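Local coordinates for protein proline dehydrogenase (PDB 3HAZ) that probably converts proline to glutamate in two oxidations, using FAD in its proline dehydrogenase part and NAD in its aldehyde dehydrogenase part, at residues A697-A702 / S707-V712; L197-R202 / L452-V457; K382-R387 / E407-S412; L611-D616 / A949-Q954; T878-L883 / L906-R911. One frame throughout, in Å; residues are numbered along the deposited sequence.

Contact 1 of 5, residues A697-A702 / S707-V712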
# COMPACT_ATOMS: atom_id res chain seq x y z
N ALA A 697 28.62 39.38 3.25
CA ALA A 697 28.85 39.56 1.82
C ALA A 697 28.56 38.26 1.08
O ALA A 697 28.04 38.26 -0.04
CB ALA A 697 30.28 40.04 1.55
N LEU A 698 28.88 37.14 1.72
CA LEU A 698 28.62 35.84 1.12
C LEU A 698 27.12 35.58 1.02
O LEU A 698 26.64 35.04 0.02
CB LEU A 698 29.33 34.73 1.92
CG LEU A 698 29.22 33.30 1.37
CD1 LEU A 698 30.39 32.44 1.85
CD2 LEU A 698 27.89 32.66 1.77
N LEU A 699 26.38 35.95 2.07
CA LEU A 699 24.93 35.77 2.06
C LEU A 699 24.28 36.61 0.96
O LEU A 699 23.38 36.14 0.27
CB LEU A 699 24.32 36.12 3.41
CG LEU A 699 24.43 35.07 4.52
CD1 LEU A 699 23.87 35.63 5.81
CD2 LEU A 699 23.70 33.80 4.13
N HIS A 700 24.74 37.85 0.82
CA HIS A 700 24.24 38.73 -0.23
C HIS A 700 24.50 38.09 -1.59
O HIS A 700 23.62 38.08 -2.45
CB HIS A 700 24.91 40.10 -0.17
CG HIS A 700 24.48 40.96 0.99
ND1 HIS A 700 23.18 40.99 1.44
CD2 HIS A 700 25.18 41.83 1.76
CE1 HIS A 700 23.10 41.84 2.46
NE2 HIS A 700 24.29 42.36 2.66
N GLU A 701 25.70 37.55 -1.78
CA GLU A 701 26.05 36.91 -3.04
C GLU A 701 25.20 35.66 -3.27
O GLU A 701 24.94 35.28 -4.41
CB GLU A 701 27.55 36.55 -3.06
CG GLU A 701 28.00 35.89 -4.36
CD GLU A 701 29.46 35.49 -4.35
OE1 GLU A 701 30.19 35.88 -3.42
OE2 GLU A 701 29.88 34.77 -5.29
N ALA A 702 24.77 35.03 -2.18
CA ALA A 702 23.98 33.81 -2.26
C ALA A 702 22.51 34.07 -2.60
O ALA A 702 21.77 33.15 -2.94
CB ALA A 702 24.09 33.01 -0.96
N SER A 707 18.70 44.79 1.04
CA SER A 707 17.70 45.46 1.88
C SER A 707 17.18 44.58 3.01
O SER A 707 16.45 45.05 3.88
CB SER A 707 16.53 45.96 1.02
OG SER A 707 15.99 44.91 0.25
N ALA A 708 17.57 43.31 3.02
CA ALA A 708 17.10 42.37 4.02
C ALA A 708 18.12 42.10 5.13
O ALA A 708 17.78 41.54 6.17
CB ALA A 708 16.68 41.05 3.37
N LEU A 709 19.37 42.50 4.90
CA LEU A 709 20.45 42.16 5.83
C LEU A 709 21.51 43.25 5.94
O LEU A 709 22.17 43.58 4.96
CB LEU A 709 21.11 40.85 5.39
CG LEU A 709 22.35 40.40 6.18
CD1 LEU A 709 21.99 40.10 7.63
CD2 LEU A 709 23.00 39.18 5.52
N TYR A 710 21.67 43.80 7.14
CA TYR A 710 22.68 44.83 7.39
C TYR A 710 23.62 44.46 8.53
O TYR A 710 23.20 43.95 9.56
CB TYR A 710 22.01 46.18 7.69
CG TYR A 710 21.22 46.72 6.52
CD1 TYR A 710 19.95 46.25 6.24
CD2 TYR A 710 21.75 47.70 5.69
CE1 TYR A 710 19.22 46.74 5.17
CE2 TYR A 710 21.03 48.19 4.61
CZ TYR A 710 19.77 47.70 4.36
OH TYR A 710 19.04 48.18 3.29
N LEU A 711 24.91 44.73 8.32
CA LEU A 711 25.90 44.52 9.37
C LEU A 711 26.23 45.85 10.05
O LEU A 711 26.57 46.82 9.39
CB LEU A 711 27.18 43.93 8.79
CG LEU A 711 28.18 43.46 9.84
CD1 LEU A 711 27.73 42.12 10.43
CD2 LEU A 711 29.58 43.34 9.24
N VAL A 712 26.11 45.87 11.37
CA VAL A 712 26.52 47.02 12.17
C VAL A 712 27.55 46.57 13.19
O VAL A 712 27.27 45.72 14.03
CB VAL A 712 25.33 47.65 12.90
CG1 VAL A 712 25.81 48.71 13.88
CG2 VAL A 712 24.34 48.24 11.91
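Leu709 meets two neighbouring residues of the helix, Leu699 and His700, and through them it joins the segment 707-712 to 697-702. The segment reaches this point through Ala708, whose backbone already pairs with Val680 of the adjoining strand. At Leu709 the side chain takes CG anti to the backbone N (chi1 175°), which carries CD2 toward the helix. There CD2 lies 3.7 Å from CD1 of Leu699 and 3.9 Å from its CB, and the two leucine side chains cross at about a right angle. The same residue offers its CB to His700, 3.7 Å from the ring carbon CE1 of His700. The carbonyl of Leu709 comes up to the edge of that ring, in its plane, with O 3.2 Å from CE1. The ring is also held through ND1 of His700, which is hydrogen-bonded to the carbonyl of Ile704 in the short turn that links helix to strand.

Strand 679-683, helix 689-702 and strand 709-711 form a beta-alpha-beta crossover of the Rossmann-like nucleotide-binding fold of aldehyde dehydrogenases, and Leu709 lies where the helix packs back on the second strand. Its side chain is about 10 Å from those of Lys683 and Ser657, both of which bind NAD. Farther along, Tyr710 turns its side chain to the opposite side of the strand, against helix 549-567, while its backbone bonds to Val680 and Ala682. Leu711 then packs on Phe666 of helix 664-675, the helix that also receives Leu699 and Leu709 at Val670.

Contact 2 of 5, residues L197-R202 / L452-V457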
# COMPACT_ATOMS: atom_id res chain seq x y z
N LEU A 197 47.99 -6.67 26.68
CA LEU A 197 46.77 -5.88 26.86
C LEU A 197 46.86 -4.40 26.48
O LEU A 197 45.89 -3.81 25.99
CB LEU A 197 46.29 -5.99 28.31
CG LEU A 197 45.21 -7.03 28.59
CD1 LEU A 197 45.45 -8.28 27.78
CD2 LEU A 197 45.16 -7.34 30.09
N GLY A 198 48.01 -3.79 26.71
CA GLY A 198 48.11 -2.34 26.62
C GLY A 198 47.73 -1.68 25.30
O GLY A 198 48.02 -2.20 24.22
N GLU A 199 47.07 -0.53 25.40
CA GLU A 199 46.79 0.31 24.23
C GLU A 199 46.55 1.77 24.65
O GLU A 199 46.20 2.05 25.80
CB GLU A 199 45.56 -0.21 23.48
CG GLU A 199 44.24 0.22 24.10
CD GLU A 199 43.04 -0.19 23.26
OE1 GLU A 199 43.11 -1.24 22.58
OE2 GLU A 199 42.02 0.53 23.29
N GLY A 200 46.76 2.69 23.72
CA GLY A 200 46.47 4.09 23.93
C GLY A 200 46.94 4.68 25.25
O GLY A 200 46.15 4.98 26.13
N ALA A 201 48.25 4.86 25.39
CA ALA A 201 48.76 5.64 26.51
C ALA A 201 48.08 7.02 26.51
O ALA A 201 48.01 7.69 25.48
CB ALA A 201 50.26 5.80 26.42
N ARG A 202 47.57 7.42 27.66
CA ARG A 202 47.01 8.76 27.83
C ARG A 202 48.03 9.72 28.44
O ARG A 202 47.91 10.93 28.32
CB ARG A 202 45.77 8.72 28.72
CG ARG A 202 44.47 8.56 27.96
CD ARG A 202 44.45 7.31 27.09
NE ARG A 202 43.18 7.17 26.39
CZ ARG A 202 42.75 6.03 25.84
NH1 ARG A 202 41.58 6.01 25.22
NH2 ARG A 202 43.49 4.93 25.92
N LEU A 452 42.53 -4.23 31.34
CA LEU A 452 41.57 -5.26 30.94
C LEU A 452 40.31 -4.70 30.26
O LEU A 452 39.92 -5.17 29.19
CB LEU A 452 41.17 -6.11 32.13
CG LEU A 452 40.09 -7.14 31.82
CD1 LEU A 452 40.54 -8.08 30.70
CD2 LEU A 452 39.70 -7.90 33.07
N LEU A 453 39.66 -3.73 30.89
CA LEU A 453 38.37 -3.21 30.40
C LEU A 453 38.41 -2.79 28.93
O LEU A 453 37.58 -3.22 28.13
CB LEU A 453 37.91 -2.02 31.24
CG LEU A 453 36.97 -2.19 32.44
CD1 LEU A 453 36.46 -0.81 32.88
CD2 LEU A 453 35.81 -3.12 32.12
N ALA A 454 39.38 -1.95 28.59
CA ALA A 454 39.54 -1.48 27.22
C ALA A 454 39.65 -2.65 26.24
O ALA A 454 39.09 -2.61 25.14
CB ALA A 454 40.75 -0.57 27.10
N TYR A 455 40.36 -3.69 26.65
CA TYR A 455 40.55 -4.87 25.82
C TYR A 455 39.30 -5.74 25.74
O TYR A 455 38.95 -6.25 24.67
CB TYR A 455 41.73 -5.69 26.35
CG TYR A 455 42.01 -6.96 25.58
CD1 TYR A 455 42.91 -6.97 24.52
CD2 TYR A 455 41.39 -8.16 25.92
CE1 TYR A 455 43.18 -8.14 23.82
CE2 TYR A 455 41.65 -9.33 25.23
CZ TYR A 455 42.54 -9.32 24.18
OH TYR A 455 42.80 -10.48 23.49
N LEU A 456 38.63 -5.94 26.87
CA LEU A 456 37.44 -6.79 26.92
C LEU A 456 36.35 -6.30 25.97
O LEU A 456 35.72 -7.10 25.28
CB LEU A 456 36.88 -6.86 28.34
CG LEU A 456 37.39 -8.02 29.19
CD1 LEU A 456 36.68 -8.02 30.53
CD2 LEU A 456 37.19 -9.34 28.47
N VAL A 457 36.15 -4.98 25.95
CA VAL A 457 35.16 -4.34 25.10
C VAL A 457 35.34 -4.75 23.64
O VAL A 457 34.42 -5.29 23.01
CB VAL A 457 35.27 -2.81 25.18
CG1 VAL A 457 34.40 -2.16 24.11
CG2 VAL A 457 34.89 -2.33 26.56
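Leu197 lays its methyl CD1 over one face of the Tyr455 ring, 4.2 Å above the plane and over its centre, and this overlap is the main apolar element between the loop 197-202 and the helix 452-457. The other branch of the leucine reaches the helix backbone, CD2 lying 4.2 Å from CA of Leu452. In the proline dehydrogenase barrel the loop follows strand 193-196 and the helix follows the adjacent strand 440-448.

A second kind of contact sets a polar group beside an apolar one. The carboxylate of Glu199 passes Ala454, its OE2 4.2 Å from the alanine CB, while OE1 forms a salt bridge with Arg458 farther along the same helix.

One hydrogen bond shapes the loop: NH2 of Arg202 donates to O of Gly200 at 2.7 Å (N-H...O 144°), on a lone pair in the carbonyl plane. NH1 of Arg202 forms a salt bridge with Asp780 in the aldehyde dehydrogenase part. The hydroxyl of Tyr455 is bonded to Asp195 on the strand that leads into the loop, and the side chain of Tyr455 lies about 7 Å from the bound FAD.

No hydrogen bond runs directly between the two segments. They meet through van der Waals contacts, while polar ties lie at their margins: Glu199 to Arg458, which probably balances its charge, and Tyr455 to Asp195.

Contact 3 of 5, residues K382-R387 / E407-S412; sequences KLLALR and EMAEGS
Leu384 and Ala409 bring the two backbones closest, with their CA atoms 6.6 Å apart, where the last turns of helices 369-384 and 399-409 lie side by side. Beyond the first helix the chain makes a type I beta turn from Leu384 to Arg387. Beyond the second, Glu410 leaves helical geometry with a positive phi of 62°.

Leu384 supplies the apolar contact. Its CD1 rests against the backbone of the facing helix, 3.8 Å from N of Ala409, and is 4.2 Å from the CB atoms of both Met408 and Ala409. Its other methyl, CD2, sits 3.7 Å above the centre of the Arg387 guanidinium, covering one face of that group. Arg387 gets there by a bend at chi3 (-68°), which folds the chain back over its own turn. NE of Arg387 then donates to O of Leu384 at 2.7 Å, nearly straight (165°), in the carbonyl plane and on a lone pair. A water carries the link across: it accepts from NH1 of Arg387 at 3.0 Å and donates to O of Ala409 at 2.8 Å. A leucine in place of Arg387 would probably deprive O of Leu384 of the NE bond and break the water bridge to O of Ala409.

Both helices belong to the proline dehydrogenase barrel, one before and one after strand 390-395. On that strand, Leu384 touches Phe394 and Arg387 touches Pro392; Met408 packs on Val377, Ala380 and Ser381 of helix 369-384, and Phe415, leading into strand 416-420, lies against both Arg387 and Ala409.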
# COMPACT_ATOMS: atom_id res chain seq x y z
N LYS A 382 48.53 -13.05 -2.30
CA LYS A 382 49.63 -12.12 -2.51
C LYS A 382 50.80 -12.42 -1.58
O LYS A 382 51.94 -12.51 -2.01
CB LYS A 382 49.12 -10.70 -2.27
CG LYS A 382 49.92 -9.58 -2.90
CD LYS A 382 49.14 -8.28 -2.76
CE LYS A 382 50.01 -7.07 -3.08
NZ LYS A 382 50.42 -7.06 -4.51
N LEU A 383 50.51 -12.58 -0.29
CA LEU A 383 51.56 -12.84 0.69
C LEU A 383 52.27 -14.17 0.45
O LEU A 383 53.48 -14.27 0.61
CB LEU A 383 51.01 -12.77 2.11
CG LEU A 383 50.77 -11.37 2.66
CD1 LEU A 383 49.86 -11.42 3.88
CD2 LEU A 383 52.10 -10.68 2.99
N LEU A 384 51.51 -15.19 0.06
CA LEU A 384 52.09 -16.51 -0.16
C LEU A 384 53.15 -16.46 -1.26
O LEU A 384 54.16 -17.16 -1.20
CB LEU A 384 51.01 -17.54 -0.50
CG LEU A 384 50.15 -17.99 0.68
CD1 LEU A 384 48.94 -18.77 0.20
CD2 LEU A 384 50.96 -18.80 1.69
N ALA A 385 52.91 -15.62 -2.27
CA ALA A 385 53.83 -15.51 -3.40
C ALA A 385 55.05 -14.65 -3.05
O ALA A 385 55.96 -14.52 -3.85
CB ALA A 385 53.10 -14.94 -4.62
N LEU A 386 55.04 -14.08 -1.84
CA LEU A 386 56.17 -13.27 -1.37
C LEU A 386 57.12 -14.07 -0.48
O LEU A 386 58.15 -13.56 -0.02
CB LEU A 386 55.67 -12.00 -0.66
CG LEU A 386 54.94 -10.97 -1.54
CD1 LEU A 386 54.41 -9.79 -0.72
CD2 LEU A 386 55.82 -10.50 -2.68
N ARG A 387 56.78 -15.33 -0.22
CA ARG A 387 57.71 -16.27 0.40
C ARG A 387 58.91 -16.42 -0.55
O ARG A 387 58.74 -16.36 -1.76
CB ARG A 387 57.03 -17.63 0.62
CG ARG A 387 55.86 -17.59 1.60
CD ARG A 387 55.19 -18.95 1.70
NE ARG A 387 54.51 -19.31 0.45
CZ ARG A 387 53.97 -20.51 0.22
NH1 ARG A 387 54.04 -21.46 1.13
NH2 ARG A 387 53.37 -20.75 -0.94
N GLU A 407 44.45 -24.34 0.68
CA GLU A 407 44.42 -24.79 -0.71
C GLU A 407 45.33 -23.94 -1.60
O GLU A 407 46.03 -24.47 -2.46
CB GLU A 407 42.99 -24.77 -1.26
CG GLU A 407 42.89 -24.88 -2.78
CD GLU A 407 43.39 -26.22 -3.32
OE1 GLU A 407 43.21 -27.25 -2.63
OE2 GLU A 407 43.96 -26.24 -4.44
N MET A 408 45.31 -22.64 -1.39
CA MET A 408 46.11 -21.73 -2.20
C MET A 408 47.60 -21.88 -1.91
O MET A 408 48.43 -21.59 -2.77
CB MET A 408 45.67 -20.29 -1.99
CG MET A 408 44.24 -20.02 -2.44
SD MET A 408 43.88 -18.27 -2.52
CE MET A 408 44.67 -17.70 -1.01
N ALA A 409 47.94 -22.32 -0.71
CA ALA A 409 49.33 -22.54 -0.34
C ALA A 409 49.95 -23.67 -1.14
O ALA A 409 51.15 -23.67 -1.40
CB ALA A 409 49.46 -22.82 1.15
N GLU A 410 49.13 -24.65 -1.52
CA GLU A 410 49.59 -25.82 -2.26
C GLU A 410 50.60 -26.62 -1.44
O GLU A 410 51.12 -27.63 -1.91
CB GLU A 410 50.20 -25.41 -3.60
CG GLU A 410 49.22 -24.75 -4.56
CD GLU A 410 49.84 -24.46 -5.92
OE1 GLU A 410 50.64 -25.29 -6.40
OE2 GLU A 410 49.52 -23.40 -6.51
N GLY A 411 50.86 -26.16 -0.22
CA GLY A 411 51.78 -26.80 0.69
C GLY A 411 51.51 -26.35 2.12
O GLY A 411 50.44 -25.80 2.41
N SER A 412 52.47 -26.58 3.01
CA SER A 412 52.30 -26.24 4.42
C SER A 412 53.51 -25.50 4.96
O SER A 412 53.58 -25.17 6.14
CB SER A 412 52.05 -27.50 5.25
OG SER A 412 50.84 -28.15 4.88
O HOH W 1 53.49 -24.15 0.04

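Contact 4 of 5, residues L611-D616 / A949-Q954. With SO4 (sulfate ion), chain E.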
# COMPACT_ATOMS: atom_id res chain seq x y z
N LEU A 611 33.33 25.74 10.24
CA LEU A 611 32.94 25.91 8.84
C LEU A 611 31.83 24.92 8.48
O LEU A 611 30.80 25.32 7.93
CB LEU A 611 34.15 25.74 7.90
CG LEU A 611 33.95 26.00 6.40
CD1 LEU A 611 33.16 24.88 5.72
CD2 LEU A 611 33.29 27.34 6.14
N ARG A 612 32.02 23.65 8.80
CA ARG A 612 30.99 22.64 8.56
C ARG A 612 29.66 23.02 9.22
O ARG A 612 28.60 22.95 8.60
CB ARG A 612 31.43 21.25 9.04
CG ARG A 612 32.48 20.56 8.16
CD ARG A 612 32.68 19.11 8.56
NE ARG A 612 31.50 18.29 8.29
CZ ARG A 612 31.24 17.12 8.86
NH1 ARG A 612 32.07 16.62 9.76
NH2 ARG A 612 30.13 16.46 8.55
N GLU A 613 29.73 23.43 10.48
CA GLU A 613 28.54 23.80 11.25
C GLU A 613 27.78 24.96 10.60
O GLU A 613 26.55 24.97 10.57
CB GLU A 613 28.95 24.19 12.68
CG GLU A 613 27.79 24.46 13.62
CD GLU A 613 28.25 24.90 15.00
OE1 GLU A 613 29.48 24.91 15.24
OE2 GLU A 613 27.40 25.23 15.85
N ALA A 614 28.52 25.95 10.10
CA ALA A 614 27.91 27.10 9.44
C ALA A 614 27.10 26.65 8.23
O ALA A 614 25.95 27.06 8.06
CB ALA A 614 28.99 28.11 9.02
N ALA A 615 27.69 25.79 7.40
CA ALA A 615 27.01 25.26 6.22
C ALA A 615 25.84 24.36 6.62
O ALA A 615 24.81 24.36 5.96
CB ALA A 615 27.98 24.50 5.32
N ASP A 616 26.01 23.59 7.69
CA ASP A 616 24.92 22.75 8.19
C ASP A 616 23.73 23.61 8.64
O ASP A 616 22.57 23.26 8.39
CB ASP A 616 25.40 21.87 9.36
CG ASP A 616 26.39 20.77 8.92
OD1 ASP A 616 26.50 20.48 7.71
OD2 ASP A 616 27.04 20.18 9.81
N ALA A 949 28.12 19.92 19.38
CA ALA A 949 26.76 19.60 18.99
C ALA A 949 26.61 19.73 17.48
O ALA A 949 27.10 20.69 16.88
CB ALA A 949 25.77 20.51 19.70
N VAL A 950 25.97 18.74 16.86
CA VAL A 950 25.81 18.71 15.42
C VAL A 950 24.41 19.18 15.02
O VAL A 950 23.42 18.70 15.55
CB VAL A 950 26.07 17.31 14.86
CG1 VAL A 950 25.76 17.27 13.36
CG2 VAL A 950 27.53 16.89 15.12
N VAL A 951 24.35 20.14 14.09
CA VAL A 951 23.07 20.69 13.63
C VAL A 951 22.12 19.60 13.14
O VAL A 951 22.50 18.76 12.31
CB VAL A 951 23.26 21.74 12.51
CG1 VAL A 951 21.91 22.18 11.94
CG2 VAL A 951 24.07 22.95 13.03
N GLY A 952 20.90 19.60 13.66
CA GLY A 952 19.90 18.64 13.27
C GLY A 952 20.07 17.29 13.95
O GLY A 952 19.22 16.41 13.81
N VAL A 953 21.15 17.14 14.70
CA VAL A 953 21.43 15.88 15.40
C VAL A 953 21.35 16.08 16.91
O VAL A 953 20.61 15.39 17.60
CB VAL A 953 22.81 15.33 15.00
CG1 VAL A 953 23.13 14.03 15.77
CG2 VAL A 953 22.87 15.11 13.49
N GLN A 954 22.13 17.03 17.42
CA GLN A 954 21.98 17.49 18.80
C GLN A 954 21.46 18.92 18.83
O GLN A 954 22.26 19.87 18.89
CB GLN A 954 23.29 17.39 19.58
CG GLN A 954 23.79 15.96 19.80
CD GLN A 954 24.88 15.57 18.82
OE1 GLN A 954 25.60 16.43 18.31
NE2 GLN A 954 25.01 14.27 18.57
S SO4 E . 29.66 23.27 21.07
O1 SO4 E . 28.66 22.26 21.41
O2 SO4 E . 29.27 24.55 21.68
O3 SO4 E . 30.97 22.89 21.58
O4 SO4 E . 29.74 23.40 19.62
O HOH W 2 26.86 20.57 12.64
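Val951 and Asp616 are turned to meet at their beta carbons. A chi1 of 173° in Val951 sets CG1 anti to the backbone N and CG2 anti to the carbonyl carbon, which places one methyl by Asp616 and the other by Glu613; in Asp616 a chi1 of -69° swings the carboxylate aside and leaves CB facing the valine. The two CB atoms are 3.8 Å apart. CG1 of Val951 lies 3.8 Å from O of Asp616, and CG2 lies 4.1 Å from CG of Glu613, whose extended chain crosses the valine at about a right angle.

The loop folds as a type II beta turn, Val953 N bonding to Val950 O at 2.9 Å with Gly952 at positive phi. In related pyrroline-5-carboxylate dehydrogenases this loop anchors the carboxylate of the aldehyde substrate. Here N of Ala949 donates to O1 of a sulfate, probably from the crystallisation liquor, at 3.1 Å (167°). Ser795, Arg793 and N of Gly948 also bond the ion, which may mark where the substrate carboxylate binds, beside the predicted active-site residue Cys794.

The carboxylate of Asp616 still serves the contact through a water, which donates to OD2 of Asp616 at 2.9 Å and accepts from N of Val951 at 2.9 Å; OD1 is bonded to Ser516. Cutting Val951 back to an alanine would keep the CB-to-CB touch but is likely to open a gap where CG1 met O of Asp616 and CG2 met CG of Glu613. Gln954 closes the turn, its OE1 accepting from N of Val950 at 2.8 Å, while its NE2 bonds to Asn643 of the second subunit.

Contact 5 of 5, residues T878-L883 / L906-R911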
# COMPACT_ATOMS: atom_id res chain seq x y z
N THR A 878 36.80 21.10 47.56
CA THR A 878 36.23 20.34 48.66
C THR A 878 34.75 20.11 48.39
O THR A 878 34.24 19.01 48.59
CB THR A 878 36.37 21.11 49.99
OG1 THR A 878 37.75 21.20 50.35
CG2 THR A 878 35.61 20.39 51.10
N GLU A 879 34.07 21.16 47.93
CA GLU A 879 32.67 21.04 47.55
C GLU A 879 32.35 21.91 46.33
O GLU A 879 33.02 22.90 46.06
CB GLU A 879 31.75 21.40 48.72
CG GLU A 879 32.00 22.77 49.30
CD GLU A 879 31.23 23.00 50.59
OE1 GLU A 879 30.45 22.11 50.98
OE2 GLU A 879 31.42 24.07 51.20
N ALA A 880 31.31 21.51 45.59
CA ALA A 880 30.96 22.17 44.33
C ALA A 880 30.61 23.63 44.55
O ALA A 880 30.83 24.47 43.68
CB ALA A 880 29.80 21.44 43.66
N GLY A 881 30.07 23.93 45.73
CA GLY A 881 29.70 25.29 46.09
C GLY A 881 30.83 26.29 45.95
O GLY A 881 30.59 27.49 45.86
N GLN A 882 32.07 25.81 45.93
CA GLN A 882 33.22 26.70 45.76
C GLN A 882 33.29 27.27 44.34
O GLN A 882 33.94 28.30 44.12
CB GLN A 882 34.53 26.00 46.09
CG GLN A 882 34.65 25.53 47.53
CD GLN A 882 35.94 24.78 47.77
OE1 GLN A 882 35.95 23.55 47.88
NE2 GLN A 882 37.05 25.50 47.82
N LEU A 883 32.66 26.60 43.39
CA LEU A 883 32.60 27.11 42.02
C LEU A 883 31.28 27.83 41.80
O LEU A 883 30.22 27.22 41.80
CB LEU A 883 32.75 25.97 41.00
CG LEU A 883 32.77 26.37 39.53
CD1 LEU A 883 33.92 27.31 39.25
CD2 LEU A 883 32.86 25.13 38.61
N LEU A 906 23.72 15.85 42.73
CA LEU A 906 22.63 16.36 41.92
C LEU A 906 22.09 17.68 42.45
O LEU A 906 21.78 18.59 41.68
CB LEU A 906 21.53 15.30 41.81
CG LEU A 906 21.97 14.03 41.07
CD1 LEU A 906 21.02 12.87 41.34
CD2 LEU A 906 22.08 14.30 39.58
N ARG A 907 21.99 17.81 43.78
CA ARG A 907 21.62 19.09 44.38
C ARG A 907 22.67 20.16 44.05
O ARG A 907 22.33 21.29 43.72
CB ARG A 907 21.46 18.98 45.89
CG ARG A 907 20.27 18.16 46.34
CD ARG A 907 19.92 18.47 47.79
NE ARG A 907 19.06 17.44 48.39
CZ ARG A 907 19.49 16.52 49.24
NH1 ARG A 907 20.77 16.48 49.61
NH2 ARG A 907 18.64 15.63 49.74
N ALA A 908 23.94 19.80 44.15
CA ALA A 908 25.02 20.72 43.80
C ALA A 908 24.89 21.24 42.36
O ALA A 908 25.18 22.39 42.07
CB ALA A 908 26.37 20.05 43.99
N ILE A 909 24.45 20.37 41.45
CA ILE A 909 24.29 20.77 40.07
C ILE A 909 23.07 21.67 39.90
O ILE A 909 23.11 22.68 39.20
CB ILE A 909 24.19 19.55 39.14
CG1 ILE A 909 25.49 18.74 39.18
CG2 ILE A 909 23.90 19.98 37.70
CD1 ILE A 909 25.37 17.36 38.54
N GLU A 910 21.98 21.31 40.58
CA GLU A 910 20.74 22.08 40.50
C GLU A 910 20.91 23.48 41.07
O GLU A 910 20.22 24.41 40.67
CB GLU A 910 19.62 21.37 41.26
CG GLU A 910 19.11 20.12 40.59
CD GLU A 910 18.17 19.33 41.49
OE1 GLU A 910 18.35 19.40 42.73
OE2 GLU A 910 17.27 18.66 40.96
N ARG A 911 21.85 23.61 42.00
CA ARG A 911 22.01 24.80 42.82
C ARG A 911 22.52 26.01 42.04
O ARG A 911 22.19 27.15 42.37
CB ARG A 911 22.95 24.48 43.99
CG ARG A 911 23.06 25.55 45.06
CD ARG A 911 24.43 26.23 45.04
NE ARG A 911 24.94 26.45 46.39
CZ ARG A 911 26.09 27.04 46.67
NH1 ARG A 911 26.87 27.50 45.70
NH2 ARG A 911 26.47 27.19 47.94
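Ala880 and Ala908 turn their methyl groups toward each other and meet CB to CB at 3.7 Å, the two CA-CB bonds inclined to the line between them; their CA atoms come within 6.1 Å. In the aldehyde dehydrogenase fold this joins a short 3-10 turn, 880-882, to helix 902-911, which runs in the beta-alpha-beta crossover between strands 891-897 and 917-921. The small side chains are consistent with so close an approach. Strand 797-803 borders the pair: Ala880 packs on its Leu799 and Phe801, and Phe801 also receives Ile909.

Arg911 makes the second touch, one helical turn on. It starts with CG anti to the backbone N (chi1 -171°) and then bends at chi2 and chi3, and the end of its chain reaches Gly881, NH1 of Arg911 lying 3.6 Å from CA of Gly881. No hydrogen bond joins the segments here. The carboxylate of Glu879 is of opposite charge but distant, its OE2 6.7 Å from NH2 of Arg911, which would give at most a loose attraction at this surface site.

The turn is steadied by its own Gln882: OE1 accepts from N of Glu879 at 3.0 Å (163°), in the carbonyl plane and on a lone pair.

How the contacts relate
The five contacts divide between two catalytic parts. Contacts 2 and 3 belong to the proline dehydrogenase barrel, their centres 34 Å apart: contact 2 lies near the flavin, with Tyr455 about 7 Å from FAD by side chain, whereas contact 3 is peripheral, Met408 being about 13 Å from it. Contacts 1, 4 and 5 belong to the aldehyde dehydrogenase part. Contact 4 is the one beside the reaction site, the side chain of Glu613 lying about 8 Å from both NAD and the predicted active-site Cys794. Contact 1, with nearest atoms about 7 Å from contact 4, packs the nucleotide-binding fold, and contact 5 lies away from the annotated sites. Centres of contacts 2 and 4 are 32 Å apart.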